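Local coordinates for protein antibiotic biosynthesis monooxygenase (Rhodospirillum rubrum, PDB 4HL9) that probably acts as a monooxygenase of the antibiotic biosynthesis monooxygenase family, at residues 23-36 / 100-113. Numbering follows the deposited sequence.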
HETATM    1  N   MSE A  23      -3.934  12.542  -9.185  1.00 30.37           N
HETATM    2  CA  MSE A  23      -2.708  11.676  -9.190  1.00 29.84           C
HETATM    3  C   MSE A  23      -2.998  10.169  -9.182  1.00 27.45           C
HETATM    4  O   MSE A  23      -4.103   9.726  -8.889  1.00 27.19           O
HETATM    5  CB  MSE A  23      -1.753  12.058  -8.049  1.00 31.49           C
HETATM    6  CG  MSE A  23      -2.331  11.962  -6.650  1.00 39.28           C
HETATM    7 SE   MSE A  23      -2.422  10.141  -5.876  1.00 59.05          SE
HETATM    8  CE  MSE A  23      -3.246  10.668  -4.163  1.00 53.37           C
ATOM      9  N   LEU A  24      -1.980   9.385  -9.513  1.00 24.62           N
ATOM     10  CA  LEU A  24      -2.114   7.950  -9.553  1.00 21.26           C
ATOM     11  C   LEU A  24      -1.288   7.413  -8.391  1.00 19.87           C
ATOM     12  O   LEU A  24      -0.110   7.748  -8.279  1.00 19.50           O
ATOM     13  CB  LEU A  24      -1.537   7.436 -10.863  1.00 21.17           C
ATOM     14  CG  LEU A  24      -1.544   5.942 -11.139  1.00 20.23           C
ATOM     15  CD1 LEU A  24      -2.961   5.425 -11.161  1.00 18.28           C
ATOM     16  CD2 LEU A  24      -0.806   5.654 -12.448  1.00 19.84           C
ATOM     17  N   LYS A  25      -1.911   6.591  -7.555  1.00 18.49           N
ATOM     18  CA  LYS A  25      -1.207   5.941  -6.433  1.00 18.19           C
ATOM     19  C   LYS A  25      -0.995   4.486  -6.811  1.00 17.20           C
ATOM     20  O   LYS A  25      -1.889   3.875  -7.362  1.00 17.33           O
ATOM     21  CB  LYS A  25      -2.062   6.037  -5.165  1.00 17.41           C
ATOM     22  CG  LYS A  25      -1.287   5.876  -3.828  1.00 18.85           C
ATOM     23  CD  LYS A  25      -0.426   7.132  -3.527  1.00 18.44           C
ATOM     24  CE  LYS A  25       0.244   6.963  -2.166  1.00 22.29           C
ATOM     25  NZ  LYS A  25       0.834   8.235  -1.705  1.00 24.79           N
ATOM     26  N   VAL A  26       0.183   3.933  -6.517  1.00 16.68           N
ATOM     27  CA  VAL A  26       0.470   2.537  -6.840  1.00 16.86           C
ATOM     28  C   VAL A  26       1.020   1.836  -5.601  1.00 16.06           C
ATOM     29  O   VAL A  26       1.815   2.407  -4.905  1.00 16.05           O
ATOM     30  CB  VAL A  26       1.528   2.423  -7.962  1.00 16.71           C
ATOM     31  CG1 VAL A  26       1.887   0.967  -8.255  1.00 16.29           C
ATOM     32  CG2 VAL A  26       1.052   3.140  -9.233  1.00 19.56           C
ATOM     33  N   ILE A  27       0.535   0.630  -5.334  1.00 16.06           N
ATOM     34  CA  ILE A  27       1.234  -0.293  -4.437  1.00 15.85           C
ATOM     35  C   ILE A  27       1.652  -1.521  -5.250  1.00 15.82           C
ATOM     36  O   ILE A  27       0.843  -2.083  -5.984  1.00 16.22           O
ATOM     37  CB  ILE A  27       0.349  -0.703  -3.255  1.00 15.39           C
ATOM     38  CG1 ILE A  27       0.053   0.524  -2.393  1.00 17.05           C
ATOM     39  CG2 ILE A  27       1.051  -1.827  -2.393  1.00 17.43           C
ATOM     40  CD1 ILE A  27      -1.098   0.284  -1.403  1.00 22.06           C
ATOM     41  N   ALA A  28       2.914  -1.902  -5.099  1.00 16.06           N
ATOM     42  CA  ALA A  28       3.520  -3.070  -5.728  1.00 15.93           C
ATOM     43  C   ALA A  28       4.165  -3.880  -4.624  1.00 16.60           C
ATOM     44  O   ALA A  28       4.793  -3.304  -3.707  1.00 17.43           O
ATOM     45  CB  ALA A  28       4.572  -2.634  -6.706  1.00 16.43           C
ATOM     46  N   GLN A  29       3.994  -5.198  -4.705  1.00 15.68           N
ATOM     47  CA  GLN A  29       4.492  -6.140  -3.721  1.00 16.81           C
ATOM     48  C   GLN A  29       5.304  -7.219  -4.404  1.00 16.80           C
ATOM     49  O   GLN A  29       4.851  -7.827  -5.403  1.00 16.03           O
ATOM     50  CB  GLN A  29       3.334  -6.805  -2.989  1.00 17.10           C
ATOM     51  CG  GLN A  29       2.377  -5.825  -2.316  1.00 20.81           C
ATOM     52  CD  GLN A  29       1.326  -6.538  -1.519  1.00 24.80           C
ATOM     53  OE1 GLN A  29       1.647  -7.363  -0.662  1.00 25.06           O
ATOM     54  NE2 GLN A  29       0.050  -6.222  -1.785  1.00 26.83           N
ATOM     55  N   ASP A  30       6.488  -7.449  -3.864  1.00 16.48           N
ATOM     56  CA  ASP A  30       7.366  -8.531  -4.308  1.00 16.75           C
ATOM     57  C   ASP A  30       7.494  -9.539  -3.160  1.00 17.09           C
ATOM     58  O   ASP A  30       7.499  -9.137  -1.983  1.00 15.84           O
ATOM     59  CB  ASP A  30       8.752  -8.004  -4.599  1.00 16.44           C
ATOM     60  CG  ASP A  30       8.817  -7.063  -5.808  1.00 20.06           C
ATOM     61  OD1 ASP A  30       7.866  -6.974  -6.619  1.00 17.52           O
ATOM     62  OD2 ASP A  30       9.877  -6.438  -5.947  1.00 20.63           O
ATOM     63  N   PHE A  31       7.603 -10.819  -3.514  1.00 16.27           N
ATOM     64  CA  PHE A  31       7.822 -11.895  -2.528  1.00 17.97           C
ATOM     65  C   PHE A  31       9.099 -12.590  -2.916  1.00 16.58           C
ATOM     66  O   PHE A  31       9.126 -13.337  -3.888  1.00 17.42           O
ATOM     67  CB  PHE A  31       6.640 -12.860  -2.517  1.00 18.30           C
ATOM     68  CG  PHE A  31       5.303 -12.184  -2.253  1.00 22.02           C
ATOM     69  CD1 PHE A  31       4.766 -12.159  -0.969  1.00 25.37           C
ATOM     70  CD2 PHE A  31       4.599 -11.575  -3.283  1.00 25.48           C
ATOM     71  CE1 PHE A  31       3.534 -11.543  -0.712  1.00 28.10           C
ATOM     72  CE2 PHE A  31       3.362 -10.943  -3.041  1.00 27.94           C
ATOM     73  CZ  PHE A  31       2.834 -10.928  -1.760  1.00 26.26           C
ATOM     74  N   ILE A  32      10.165 -12.285  -2.194  1.00 15.63           N
ATOM     75  CA  ILE A  32      11.508 -12.730  -2.563  1.00 15.66           C
ATOM     76  C   ILE A  32      11.867 -13.988  -1.753  1.00 17.14           C
ATOM     77  O   ILE A  32      11.560 -14.045  -0.550  1.00 16.16           O
ATOM     78  CB  ILE A  32      12.555 -11.615  -2.297  1.00 15.12           C
ATOM     79  CG1 ILE A  32      12.214 -10.347  -3.121  1.00 13.73           C
ATOM     80  CG2 ILE A  32      13.979 -12.098  -2.640  1.00 15.76           C
ATOM     81  CD1 ILE A  32      11.931 -10.671  -4.596  1.00 14.15           C
ATOM     82  N   LYS A  33      12.521 -14.962  -2.397  1.00 17.42           N
ATOM     83  CA  LYS A  33      13.001 -16.165  -1.681  1.00 18.42           C
ATOM     84  C   LYS A  33      13.937 -15.740  -0.560  1.00 17.96           C
ATOM     85  O   LYS A  33      14.835 -14.935  -0.785  1.00 17.45           O
ATOM     86  CB  LYS A  33      13.710 -17.127  -2.634  1.00 18.53           C
ATOM     87  CG  LYS A  33      12.810 -17.714  -3.697  1.00 19.43           C
ATOM     88  CD  LYS A  33      13.598 -18.668  -4.589  1.00 22.32           C
ATOM     89  CE  LYS A  33      12.708 -19.232  -5.661  1.00 24.04           C
ATOM     90  NZ  LYS A  33      13.479 -20.143  -6.536  1.00 24.33           N
ATOM     91  N   PRO A  34      13.718 -16.261   0.671  1.00 18.45           N
ATOM     92  CA  PRO A  34      14.498 -15.812   1.819  1.00 19.19           C
ATOM     93  C   PRO A  34      16.008 -15.878   1.603  1.00 19.06           C
ATOM     94  O   PRO A  34      16.717 -14.989   2.064  1.00 18.82           O
ATOM     95  CB  PRO A  34      14.080 -16.786   2.942  1.00 19.34           C
ATOM     96  CG  PRO A  34      12.721 -17.200   2.569  1.00 20.62           C
ATOM     97  CD  PRO A  34      12.668 -17.217   1.057  1.00 18.64           C
ATOM     98  N   GLU A  35      16.470 -16.916   0.903  1.00 19.98           N
ATOM     99  CA  GLU A  35      17.894 -17.107   0.542  1.00 21.65           C
ATOM    100  C   GLU A  35      18.484 -15.909  -0.210  1.00 21.55           C
ATOM    101  O   GLU A  35      19.699 -15.696  -0.186  1.00 21.58           O
ATOM    102  CB  GLU A  35      18.070 -18.314  -0.406  1.00 22.08           C
ATOM    103  CG  GLU A  35      17.353 -19.570  -0.064  1.00 26.87           C
ATOM    104  CD  GLU A  35      15.964 -19.676  -0.685  1.00 28.00           C
ATOM    105  OE1 GLU A  35      15.822 -19.987  -1.897  1.00 27.58           O
ATOM    106  OE2 GLU A  35      15.005 -19.483   0.071  1.00 29.62           O
ATOM    107  N   ALA A  36      17.617 -15.154  -0.899  1.00 20.86           N
ATOM    108  CA  ALA A  36      18.047 -14.125  -1.867  1.00 20.70           C
ATOM    109  C   ALA A  36      17.984 -12.678  -1.366  1.00 21.11           C
ATOM    110  O   ALA A  36      18.341 -11.753  -2.096  1.00 22.07           O
ATOM    111  CB  ALA A  36      17.242 -14.263  -3.164  1.00 19.64           C
ATOM    112  N   ILE A 100      15.935  -8.464  -9.746  1.00 19.62           N
ATOM    113  CA  ILE A 100      15.187  -8.719  -8.525  1.00 18.97           C
ATOM    114  C   ILE A 100      14.237  -9.881  -8.680  1.00 19.19           C
ATOM    115  O   ILE A 100      14.248 -10.818  -7.863  1.00 19.51           O
ATOM    116  CB  ILE A 100      14.436  -7.448  -8.051  1.00 18.60           C
ATOM    117  CG1 ILE A 100      15.459  -6.431  -7.568  1.00 18.05           C
ATOM    118  CG2 ILE A 100      13.454  -7.807  -6.922  1.00 17.14           C
ATOM    119  CD1 ILE A 100      14.972  -4.926  -7.596  1.00 17.60           C
ATOM    120  N   ASN A 101      13.442  -9.861  -9.745  1.00 19.32           N
ATOM    121  CA  ASN A 101      12.434 -10.875  -9.963  1.00 20.41           C
ATOM    122  C   ASN A 101      12.989 -12.275 -10.245  1.00 19.96           C
ATOM    123  O   ASN A 101      12.281 -13.240 -10.063  1.00 19.52           O
ATOM    124  CB  ASN A 101      11.464 -10.469 -11.064  1.00 21.41           C
ATOM    125  CG  ASN A 101      10.582  -9.314 -10.657  1.00 25.68           C
ATOM    126  OD1 ASN A 101      10.545  -8.899  -9.480  1.00 27.22           O
ATOM    127  ND2 ASN A 101       9.859  -8.776 -11.634  1.00 29.34           N
ATOM    128  N   ALA A 102      14.244 -12.364 -10.669  1.00 19.48           N
ATOM    129  CA  ALA A 102      14.926 -13.657 -10.806  1.00 20.22           C
ATOM    130  C   ALA A 102      14.821 -14.490  -9.521  1.00 19.72           C
ATOM    131  O   ALA A 102      14.807 -15.719  -9.560  1.00 19.90           O
ATOM    132  CB  ALA A 102      16.388 -13.435 -11.157  1.00 19.96           C
ATOM    133  N   HIS A 103      14.723 -13.799  -8.393  1.00 19.96           N
ATOM    134  CA  HIS A 103      14.648 -14.441  -7.086  1.00 20.43           C
ATOM    135  C   HIS A 103      13.256 -14.495  -6.414  1.00 21.26           C
ATOM    136  O   HIS A 103      13.163 -14.803  -5.221  1.00 21.50           O
ATOM    137  CB  HIS A 103      15.653 -13.774  -6.173  1.00 19.75           C
ATOM    138  CG  HIS A 103      17.068 -13.888  -6.658  1.00 22.56           C
ATOM    139  ND1 HIS A 103      17.720 -15.098  -6.758  1.00 21.42           N
ATOM    140  CD2 HIS A 103      17.958 -12.949  -7.065  1.00 23.26           C
ATOM    141  CE1 HIS A 103      18.952 -14.901  -7.200  1.00 22.33           C
ATOM    142  NE2 HIS A 103      19.122 -13.607  -7.398  1.00 23.89           N
ATOM    143  N   GLN A 104      12.184 -14.204  -7.152  1.00 21.18           N
ATOM    144  CA  GLN A 104      10.834 -14.197  -6.550  1.00 21.91           C
ATOM    145  C   GLN A 104      10.349 -15.596  -6.151  1.00 22.72           C
ATOM    146  O   GLN A 104      10.630 -16.578  -6.838  1.00 22.31           O
ATOM    147  CB  GLN A 104       9.818 -13.568  -7.480  1.00 21.94           C
ATOM    148  CG  GLN A 104       9.478 -14.425  -8.679  1.00 22.64           C
ATOM    149  CD  GLN A 104       8.507 -13.760  -9.641  1.00 24.69           C
ATOM    150  OE1 GLN A 104       8.494 -12.539  -9.788  1.00 25.59           O
ATOM    151  NE2 GLN A 104       7.700 -14.566 -10.303  1.00 22.22           N
ATOM    152  N   ARG A 105       9.608 -15.688  -5.051  1.00 23.31           N
ATOM    153  CA  ARG A 105       9.047 -16.982  -4.654  1.00 24.87           C
ATOM    154  C   ARG A 105       7.681 -17.237  -5.302  1.00 25.85           C
ATOM    155  O   ARG A 105       7.264 -18.392  -5.458  1.00 26.17           O
ATOM    156  CB  ARG A 105       9.048 -17.157  -3.120  1.00 25.28           C
ATOM    157  CG  ARG A 105       8.136 -16.261  -2.317  1.00 26.00           C
ATOM    158  CD  ARG A 105       8.110 -16.711  -0.839  1.00 27.35           C
ATOM    159  NE  ARG A 105       8.931 -15.808  -0.054  1.00 31.19           N
ATOM    160  CZ  ARG A 105       8.506 -15.146   1.016  1.00 31.34           C
ATOM    161  NH1 ARG A 105       7.272 -15.345   1.483  1.00 29.67           N
ATOM    162  NH2 ARG A 105       9.335 -14.302   1.631  1.00 31.48           N
ATOM    163  N   GLN A 106       7.010 -16.158  -5.706  1.00 26.10           N
ATOM    164  CA  GLN A 106       5.701 -16.191  -6.379  1.00 27.57           C
ATOM    165  C   GLN A 106       5.648 -14.909  -7.203  1.00 27.46           C
ATOM    166  O   GLN A 106       6.444 -14.004  -6.963  1.00 26.36           O
ATOM    167  CB  GLN A 106       4.525 -16.130  -5.397  1.00 28.34           C
ATOM    168  CG  GLN A 106       4.789 -16.521  -3.945  1.00 31.79           C
ATOM    169  CD  GLN A 106       3.926 -15.761  -2.933  1.00 34.86           C
ATOM    170  OE1 GLN A 106       2.847 -15.232  -3.252  1.00 36.47           O
ATOM    171  NE2 GLN A 106       4.417 -15.691  -1.700  1.00 36.76           N
ATOM    172  N   ASP A 107       4.712 -14.815  -8.150  1.00 27.82           N
ATOM    173  CA  ASP A 107       4.516 -13.564  -8.889  1.00 28.28           C
ATOM    174  C   ASP A 107       4.228 -12.401  -7.933  1.00 27.25           C
ATOM    175  O   ASP A 107       3.588 -12.578  -6.887  1.00 27.55           O
ATOM    176  CB  ASP A 107       3.346 -13.658  -9.867  1.00 29.25           C
ATOM    177  CG  ASP A 107       3.619 -14.585 -11.031  1.00 32.96           C
ATOM    178  OD1 ASP A 107       4.723 -14.521 -11.645  1.00 35.65           O
ATOM    179  OD2 ASP A 107       2.696 -15.365 -11.342  1.00 37.26           O
ATOM    180  N   GLY A 108       4.699 -11.218  -8.301  1.00 26.38           N
ATOM    181  CA  GLY A 108       4.389 -10.012  -7.543  1.00 25.63           C
ATOM    182  C   GLY A 108       3.004  -9.501  -7.909  1.00 25.20           C
ATOM    183  O   GLY A 108       2.333 -10.051  -8.794  1.00 25.18           O
ATOM    184  N   THR A 109       2.554  -8.468  -7.212  1.00 23.60           N
ATOM    185  CA  THR A 109       1.293  -7.831  -7.551  1.00 23.15           C
ATOM    186  C   THR A 109       1.468  -6.315  -7.668  1.00 22.23           C
ATOM    187  O   THR A 109       2.333  -5.720  -7.017  1.00 20.82           O
ATOM    188  CB  THR A 109       0.191  -8.126  -6.514  1.00 23.62           C
ATOM    189  OG1 THR A 109       0.583  -7.559  -5.261  1.00 24.26           O
ATOM    190  CG2 THR A 109      -0.059  -9.662  -6.347  1.00 24.05           C
ATOM    191  N   VAL A 110       0.623  -5.690  -8.486  1.00 21.35           N
ATOM    192  CA  VAL A 110       0.651  -4.235  -8.631  1.00 21.39           C
ATOM    193  C   VAL A 110      -0.797  -3.760  -8.584  1.00 21.01           C
ATOM    194  O   VAL A 110      -1.657  -4.348  -9.264  1.00 21.56           O
ATOM    195  CB  VAL A 110       1.347  -3.765  -9.947  1.00 21.32           C
ATOM    196  CG1 VAL A 110       1.290  -2.271 -10.070  1.00 21.55           C
ATOM    197  CG2 VAL A 110       2.805  -4.177  -9.992  1.00 22.46           C
ATOM    198  N   VAL A 111      -1.085  -2.737  -7.764  1.00 19.23           N
ATOM    199  CA  VAL A 111      -2.438  -2.131  -7.743  1.00 18.37           C
ATOM    200  C   VAL A 111      -2.328  -0.657  -8.128  1.00 17.18           C
ATOM    201  O   VAL A 111      -1.556   0.094  -7.535  1.00 16.78           O
ATOM    202  CB  VAL A 111      -3.187  -2.277  -6.363  1.00 18.14           C
ATOM    203  CG1 VAL A 111      -4.679  -1.945  -6.493  1.00 17.15           C
ATOM    204  CG2 VAL A 111      -3.024  -3.675  -5.768  1.00 21.35           C
ATOM    205  N   LEU A 112      -3.074  -0.255  -9.153  1.00 16.09           N
ATOM    206  CA  LEU A 112      -3.194   1.147  -9.554  1.00 16.09           C
ATOM    207  C   LEU A 112      -4.467   1.777  -8.940  1.00 15.73           C
ATOM    208  O   LEU A 112      -5.533   1.189  -8.981  1.00 16.26           O
ATOM    209  CB  LEU A 112      -3.178   1.283 -11.101  1.00 16.94           C
ATOM    210  CG  LEU A 112      -1.808   1.433 -11.808  1.00 17.68           C
ATOM    211  CD1 LEU A 112      -0.905   0.245 -11.511  1.00 19.23           C
ATOM    212  CD2 LEU A 112      -1.946   1.612 -13.349  1.00 22.25           C
HETATM  213  N   MSE A 113      -4.365   2.977  -8.374  1.00 15.88           N
HETATM  214  CA  MSE A 113      -5.472   3.501  -7.576  1.00 16.81           C
HETATM  215  C   MSE A 113      -5.706   4.983  -7.717  1.00 17.63           C
HETATM  216  O   MSE A 113      -4.787   5.738  -8.057  1.00 18.13           O
HETATM  217  CB  MSE A 113      -5.249   3.187  -6.072  1.00 17.34           C
HETATM  218  CG  MSE A 113      -4.874   1.761  -5.839  1.00 17.89           C
HETATM  219 SE   MSE A 113      -4.365   1.313  -3.977  1.00 29.18          SE
HETATM  220  CE  MSE A 113      -3.190   2.762  -3.521  1.00 22.48           C
TER
HETATM  221  O   HOH W   1      -0.004  -4.792  -4.486  1.00 29.45           O
HETATM  222  O   HOH W   2       7.194 -11.351  -6.204  1.00 17.57           O
HETATM  223  O   HOH W   3      15.262 -18.216  -8.004  1.00 22.02           O
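I27 and V111, K25 and M113, and Q29 and T109 are the hydrogen-bonded pairs of an antiparallel match between 24-32 and 107-113, whose axes run at 173°. Each pair exchanges two backbone bonds; V111 N to I27 O, at 2.7 Å, is the shortest of the six. Between the Q29-T109 pair and R105 N, water 2 bridges the strands, accepting from F31 N and donating to Q106 O. At the corner formed by R105 and Q106, R105 N bonds F31 O, and past it K33 N bonds H103 O (2.9 Å).

Among side-chain polar contacts, R105 grips I32 O side-on through NE (3.2 Å) and NH2 (3.1 Å). Both nitrogens approach one face of that carbonyl, NE from well above its plane, and D68 holds NH2 by a salt bridge. Water 1 joins I27 O, Q29 NE2 and T109 OG1, while Q29 OE1 is hydrogen-bonded to H71.

Apolar packing occupies both faces. Selenomethionine M113 bends at chi3 (-45°), bringing CE 3.7 Å from K25 CG and against I27 CD1. On the other face V26 CG1 meets V110 CG1 at 3.8 Å.

An amide-over-ring contact lies on the M113 side: Q106 covers one face of F31, the planes 24° apart, and H71 also stacks with F31.

The arrangement joins the inner strand 24-32 of this ferredoxin-like fold to 104-115, one of the two outermost strands within this chain. Strand 71-78 flanks 24-32 on its other edge, helix 37-52 covers I32 and I100, and M113 pairs with a strand of the second subunit, continuing the sheet across the dimer.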